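Local coordinates for beta-phosphoglucomutase (Bacteroides vulgatus, PDB 3DV9), which probably interconverts beta-glucose 1-phosphate and glucose 6-phosphate as a magnesium-dependent phosphoglucomutase of the haloacid dehalogenase superfamily, at residues K162-A174 with V187-A201. Sequence-based numbering, arbitrary orientation.
Sequences KYGKPNPEPYLMA and VIENAPLGVQAGVAA. With MG (magnesium ion), chain B; PO4 (phosphate ion), chain C.
Lys165 and Tyr171 converge on a single carboxylate oxygen, Glu189 OE2, at the C-terminal end of strand 185-189, one of the two middle strands of the parallel sheet. The stretched Lys165 side chain brings NZ to 2.9 Å from Glu189 OE2 nearly along the C-O bond, forming a salt bridge; Tyr171 OH donates to Glu189 OE2 at 2.6 Å on the anti side, 29° out of the carboxylate plane. Both donors approach from the same face. Glu189 turns at its second torsion (chi2 -76°) to reach them, while its OE1 accepts from Asn190 N and from a water on the magnesium ion.

The side chains of Val187 and Tyr171 point at each other, and Val187 CG1 lies over one ring face, 4.0 Å from the centroid of the Tyr171 ring in a CH-pi contact. At the ring edge sits Ala197 CB. Toward the end of helix 192-200, Pro168 CB packs on Ala200 CB and Ala201 CB; at its start, Pro166, after a cis peptide, sets CB 3.8 Å from Leu193 CD2. The Lys165 loop and the start of helix 169-178 thus lie against helix 192-200 in the Rossmann-like HAD core.

Replacing Glu189 by alanine would probably deprive the Lys165 ammonium and the Tyr171 hydroxyl of their shared acceptor and let the phenol shift. The amine's stronger partner is Asp29, in a salt bridge, and it donates to phosphate O3 at 3.0 Å, while Asn190 OD1 binds magnesium beside Asp29, Asp31 and Glu65. Glu189 thus acts as a second-shell residue steadying the lysine, consistent with a HAD-type phosphate site, here holding a phosphate ion probably from the crystallisation liquor.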
loop_
_atom_site.group_PDB
_atom_site.type_symbol
_atom_site.label_atom_id
_atom_site.label_comp_id
_atom_site.label_asym_id
_atom_site.label_seq_id
_atom_site.Cartn_x
_atom_site.Cartn_y
_atom_site.Cartn_z
ATOM N N LYS A 162 -12.706 6.660 6.417
ATOM C CA LYS A 162 -12.445 7.800 7.308
ATOM C C LYS A 162 -10.976 7.815 7.736
ATOM O O LYS A 162 -10.300 8.843 7.612
ATOM C CB LYS A 162 -13.379 7.767 8.524
ATOM C CG LYS A 162 -14.788 7.315 8.185
ATOM C CD LYS A 162 -15.843 7.948 9.064
ATOM C CE LYS A 162 -17.218 7.794 8.429
ATOM N NZ LYS A 162 -18.275 8.447 9.241
ATOM N N TYR A 163 -10.476 6.662 8.192
ATOM C CA TYR A 163 -9.125 6.564 8.732
ATOM C C TYR A 163 -8.237 5.818 7.756
ATOM O O TYR A 163 -8.659 4.791 7.216
ATOM C CB TYR A 163 -9.152 5.869 10.106
ATOM C CG TYR A 163 -10.013 6.572 11.147
ATOM C CD1 TYR A 163 -9.513 7.656 11.874
ATOM C CD2 TYR A 163 -11.320 6.150 11.411
ATOM C CE1 TYR A 163 -10.296 8.314 12.835
ATOM C CE2 TYR A 163 -12.111 6.796 12.371
ATOM C CZ TYR A 163 -11.596 7.881 13.083
ATOM O OH TYR A 163 -12.375 8.535 14.035
ATOM N N GLY A 164 -7.035 6.347 7.502
ATOM C CA GLY A 164 -6.048 5.709 6.621
ATOM C C GLY A 164 -4.940 4.928 7.322
ATOM O O GLY A 164 -4.898 4.818 8.536
ATOM N N LYS A 165 -4.046 4.343 6.533
ATOM C CA LYS A 165 -2.876 3.676 7.086
ATOM C C LYS A 165 -2.214 4.622 8.106
ATOM O O LYS A 165 -2.158 5.826 7.854
ATOM C CB LYS A 165 -1.964 3.271 5.917
ATOM C CG LYS A 165 -2.651 2.245 4.967
ATOM C CD LYS A 165 -2.021 2.324 3.526
ATOM C CE LYS A 165 -2.917 1.604 2.517
ATOM N NZ LYS A 165 -2.257 1.377 1.183
ATOM N N PRO A 166 -1.739 4.089 9.271
ATOM C CA PRO A 166 -1.605 2.675 9.581
ATOM C C PRO A 166 -2.862 2.045 10.222
ATOM O O PRO A 166 -2.811 0.926 10.663
ATOM C CB PRO A 166 -0.457 2.670 10.598
ATOM C CG PRO A 166 -0.684 3.941 11.379
ATOM C CD PRO A 166 -1.222 4.938 10.375
ATOM N N ASN A 167 -3.975 2.776 10.251
ATOM C CA ASN A 167 -5.235 2.168 10.712
ATOM C C ASN A 167 -5.557 1.006 9.741
ATOM O O ASN A 167 -5.313 1.161 8.514
ATOM C CB ASN A 167 -6.350 3.209 10.698
ATOM C CG ASN A 167 -7.610 2.754 11.458
ATOM O OD1 ASN A 167 -8.248 1.756 11.085
ATOM N ND2 ASN A 167 -8.010 3.530 12.499
ATOM N N PRO A 168 -6.024 -0.155 10.263
ATOM C CA PRO A 168 -6.373 -1.279 9.376
ATOM C C PRO A 168 -7.603 -1.014 8.501
ATOM O O PRO A 168 -7.839 -1.797 7.607
ATOM C CB PRO A 168 -6.683 -2.425 10.348
ATOM C CG PRO A 168 -7.041 -1.780 11.594
ATOM C CD PRO A 168 -6.161 -0.550 11.682
ATOM N N GLU A 169 -8.342 0.086 8.752
ATOM C CA GLU A 169 -9.600 0.401 8.025
ATOM C C GLU A 169 -9.592 0.175 6.503
ATOM O O GLU A 169 -10.482 -0.482 6.004
ATOM C CB GLU A 169 -10.162 1.799 8.397
ATOM C CG GLU A 169 -11.551 2.120 7.803
ATOM C CD GLU A 169 -12.655 1.229 8.371
ATOM O OE1 GLU A 169 -12.400 0.482 9.347
ATOM O OE2 GLU A 169 -13.770 1.255 7.815
ATOM N N PRO A 170 -8.600 0.713 5.772
ATOM C CA PRO A 170 -8.595 0.513 4.311
ATOM C C PRO A 170 -8.643 -0.986 3.917
ATOM O O PRO A 170 -9.352 -1.386 2.948
ATOM C CB PRO A 170 -7.255 1.163 3.872
ATOM C CG PRO A 170 -6.925 2.105 4.914
ATOM C CD PRO A 170 -7.464 1.566 6.210
ATOM N N TYR A 171 -7.843 -1.805 4.594
ATOM C CA TYR A 171 -7.801 -3.243 4.304
ATOM C C TYR A 171 -9.051 -3.969 4.784
ATOM O O TYR A 171 -9.566 -4.838 4.104
ATOM C CB TYR A 171 -6.503 -3.882 4.842
ATOM C CG TYR A 171 -5.350 -3.436 4.003
ATOM C CD1 TYR A 171 -5.275 -3.792 2.651
ATOM C CD2 TYR A 171 -4.347 -2.605 4.526
ATOM C CE1 TYR A 171 -4.234 -3.332 1.834
ATOM C CE2 TYR A 171 -3.253 -2.158 3.685
ATOM C CZ TYR A 171 -3.242 -2.530 2.362
ATOM O OH TYR A 171 -2.257 -2.110 1.520
ATOM N N LEU A 172 -9.550 -3.609 5.958
ATOM C CA LEU A 172 -10.824 -4.171 6.418
ATOM C C LEU A 172 -11.951 -3.858 5.432
ATOM O O LEU A 172 -12.857 -4.706 5.186
ATOM C CB LEU A 172 -11.153 -3.639 7.817
ATOM C CG LEU A 172 -10.211 -4.075 8.956
ATOM C CD1 LEU A 172 -10.449 -3.253 10.238
ATOM C CD2 LEU A 172 -10.238 -5.580 9.196
HETATM N N MSE A 173 -11.927 -2.631 4.892
HETATM C CA MSE A 173 -12.974 -2.189 3.932
HETATM C C MSE A 173 -12.826 -3.003 2.646
HETATM O O MSE A 173 -13.831 -3.395 2.019
HETATM C CB MSE A 173 -12.887 -0.702 3.639
HETATM C CG MSE A 173 -13.896 -0.187 2.573
HETATM SE SE MSE A 173 -15.722 -0.417 3.243
HETATM C CE MSE A 173 -15.651 1.094 4.518
ATOM N N ALA A 174 -11.571 -3.252 2.264
ATOM C CA ALA A 174 -11.300 -4.128 1.103
ATOM C C ALA A 174 -11.920 -5.522 1.308
ATOM O O ALA A 174 -12.584 -6.012 0.417
ATOM C CB ALA A 174 -9.807 -4.252 0.796
ATOM N N VAL A 187 -1.993 -9.113 1.474
ATOM C CA VAL A 187 -1.764 -7.681 1.306
ATOM C C VAL A 187 -0.365 -7.528 0.697
ATOM O O VAL A 187 0.583 -8.148 1.159
ATOM C CB VAL A 187 -1.848 -6.923 2.653
ATOM C CG1 VAL A 187 -1.258 -5.492 2.532
ATOM C CG2 VAL A 187 -3.307 -6.889 3.162
ATOM N N ILE A 188 -0.279 -6.733 -0.355
ATOM C CA ILE A 188 1.040 -6.427 -0.996
ATOM C C ILE A 188 1.336 -4.953 -0.742
ATOM O O ILE A 188 0.691 -4.066 -1.312
ATOM C CB ILE A 188 1.016 -6.726 -2.505
ATOM C CG1 ILE A 188 0.399 -8.104 -2.805
ATOM C CG2 ILE A 188 2.451 -6.586 -3.088
ATOM C CD1 ILE A 188 1.155 -9.258 -2.095
ATOM N N GLU A 189 2.338 -4.705 0.111
ATOM C CA GLU A 189 2.644 -3.368 0.613
ATOM C C GLU A 189 4.125 -3.017 0.445
ATOM O O GLU A 189 4.983 -3.921 0.460
ATOM C CB GLU A 189 2.225 -3.269 2.085
ATOM C CG GLU A 189 0.822 -2.681 2.182
ATOM C CD GLU A 189 0.797 -1.121 1.950
ATOM O OE1 GLU A 189 1.852 -0.507 1.595
ATOM O OE2 GLU A 189 -0.291 -0.512 2.108
ATOM N N ASN A 190 4.431 -1.710 0.382
ATOM C CA ASN A 190 5.855 -1.306 0.239
ATOM C C ASN A 190 6.309 -0.320 1.321
ATOM O O ASN A 190 7.472 0.070 1.310
ATOM C CB ASN A 190 6.100 -0.655 -1.133
ATOM C CG ASN A 190 5.384 0.686 -1.255
ATOM O OD1 ASN A 190 4.206 0.788 -0.932
ATOM N ND2 ASN A 190 6.105 1.719 -1.613
ATOM N N ALA A 191 5.405 0.078 2.223
ATOM C CA ALA A 191 5.732 1.125 3.200
ATOM C C ALA A 191 5.438 0.654 4.632
ATOM O O ALA A 191 4.560 -0.160 4.824
ATOM C CB ALA A 191 4.932 2.361 2.908
ATOM N N PRO A 192 6.181 1.178 5.620
ATOM C CA PRO A 192 5.999 0.663 6.969
ATOM C C PRO A 192 4.564 0.870 7.459
ATOM O O PRO A 192 4.012 -0.011 8.093
ATOM C CB PRO A 192 6.975 1.504 7.826
ATOM C CG PRO A 192 7.335 2.659 6.992
ATOM C CD PRO A 192 7.268 2.166 5.558
ATOM N N LEU A 193 3.962 2.031 7.222
ATOM C CA LEU A 193 2.597 2.250 7.772
ATOM C C LEU A 193 1.542 1.384 7.061
ATOM O O LEU A 193 0.561 0.959 7.677
ATOM C CB LEU A 193 2.183 3.714 7.674
ATOM C CG LEU A 193 3.028 4.691 8.503
ATOM C CD1 LEU A 193 2.628 6.108 8.167
ATOM C CD2 LEU A 193 2.910 4.418 9.986
ATOM N N GLY A 194 1.808 1.072 5.790
ATOM C CA GLY A 194 0.979 0.141 4.984
ATOM C C GLY A 194 1.077 -1.289 5.519
ATOM O O GLY A 194 0.061 -1.960 5.696
ATOM N N VAL A 195 2.304 -1.729 5.798
ATOM C CA VAL A 195 2.549 -3.042 6.377
ATOM C C VAL A 195 1.808 -3.111 7.720
ATOM O O VAL A 195 1.125 -4.078 8.007
ATOM C CB VAL A 195 4.038 -3.345 6.548
ATOM C CG1 VAL A 195 4.218 -4.637 7.310
ATOM C CG2 VAL A 195 4.682 -3.478 5.127
ATOM N N GLN A 196 1.960 -2.061 8.528
ATOM C CA GLN A 196 1.318 -2.027 9.857
ATOM C C GLN A 196 -0.200 -2.217 9.744
ATOM O O GLN A 196 -0.807 -2.957 10.551
ATOM C CB GLN A 196 1.651 -0.692 10.541
ATOM C CG GLN A 196 1.175 -0.676 11.971
ATOM C CD GLN A 196 1.541 0.601 12.691
ATOM O OE1 GLN A 196 2.494 1.303 12.321
ATOM N NE2 GLN A 196 0.771 0.918 13.715
ATOM N N ALA A 197 -0.804 -1.528 8.771
ATOM C CA ALA A 197 -2.271 -1.596 8.518
ATOM C C ALA A 197 -2.687 -3.021 8.123
ATOM O O ALA A 197 -3.699 -3.532 8.640
ATOM C CB ALA A 197 -2.682 -0.609 7.425
ATOM N N GLY A 198 -1.934 -3.644 7.209
ATOM C CA GLY A 198 -2.254 -5.009 6.740
ATOM C C GLY A 198 -2.168 -5.991 7.915
ATOM O O GLY A 198 -3.030 -6.842 8.096
ATOM N N VAL A 199 -1.114 -5.843 8.723
ATOM C CA VAL A 199 -0.882 -6.745 9.850
ATOM C C VAL A 199 -2.012 -6.533 10.888
ATOM O O VAL A 199 -2.600 -7.518 11.437
ATOM C CB VAL A 199 0.507 -6.498 10.430
ATOM C CG1 VAL A 199 0.698 -7.242 11.748
ATOM C CG2 VAL A 199 1.532 -6.970 9.442
ATOM N N ALA A 200 -2.362 -5.264 11.109
ATOM C CA ALA A 200 -3.439 -4.921 12.070
ATOM C C ALA A 200 -4.786 -5.446 11.582
ATOM O O ALA A 200 -5.684 -5.684 12.394
ATOM C CB ALA A 200 -3.527 -3.380 12.317
ATOM N N ALA A 201 -4.964 -5.546 10.256
ATOM C CA ALA A 201 -6.185 -6.109 9.678
ATOM C C ALA A 201 -6.246 -7.643 9.743
ATOM O O ALA A 201 -7.276 -8.236 9.402
ATOM C CB ALA A 201 -6.362 -5.654 8.230
HETATM MG MG MG B . 2.765 2.554 -1.022
HETATM P P PO4 C . -0.225 4.346 -1.047
HETATM O O1 PO4 C . -0.951 3.733 -2.228
HETATM O O2 PO4 C . 1.215 3.915 -1.014
HETATM O O3 PO4 C . -0.907 3.951 0.266
HETATM O O4 PO4 C . -0.268 5.868 -1.092
HETATM O O HOH W 1 2.084 2.048 1.222
HETATM O O HOH W 2 1.252 3.904 -0.455
#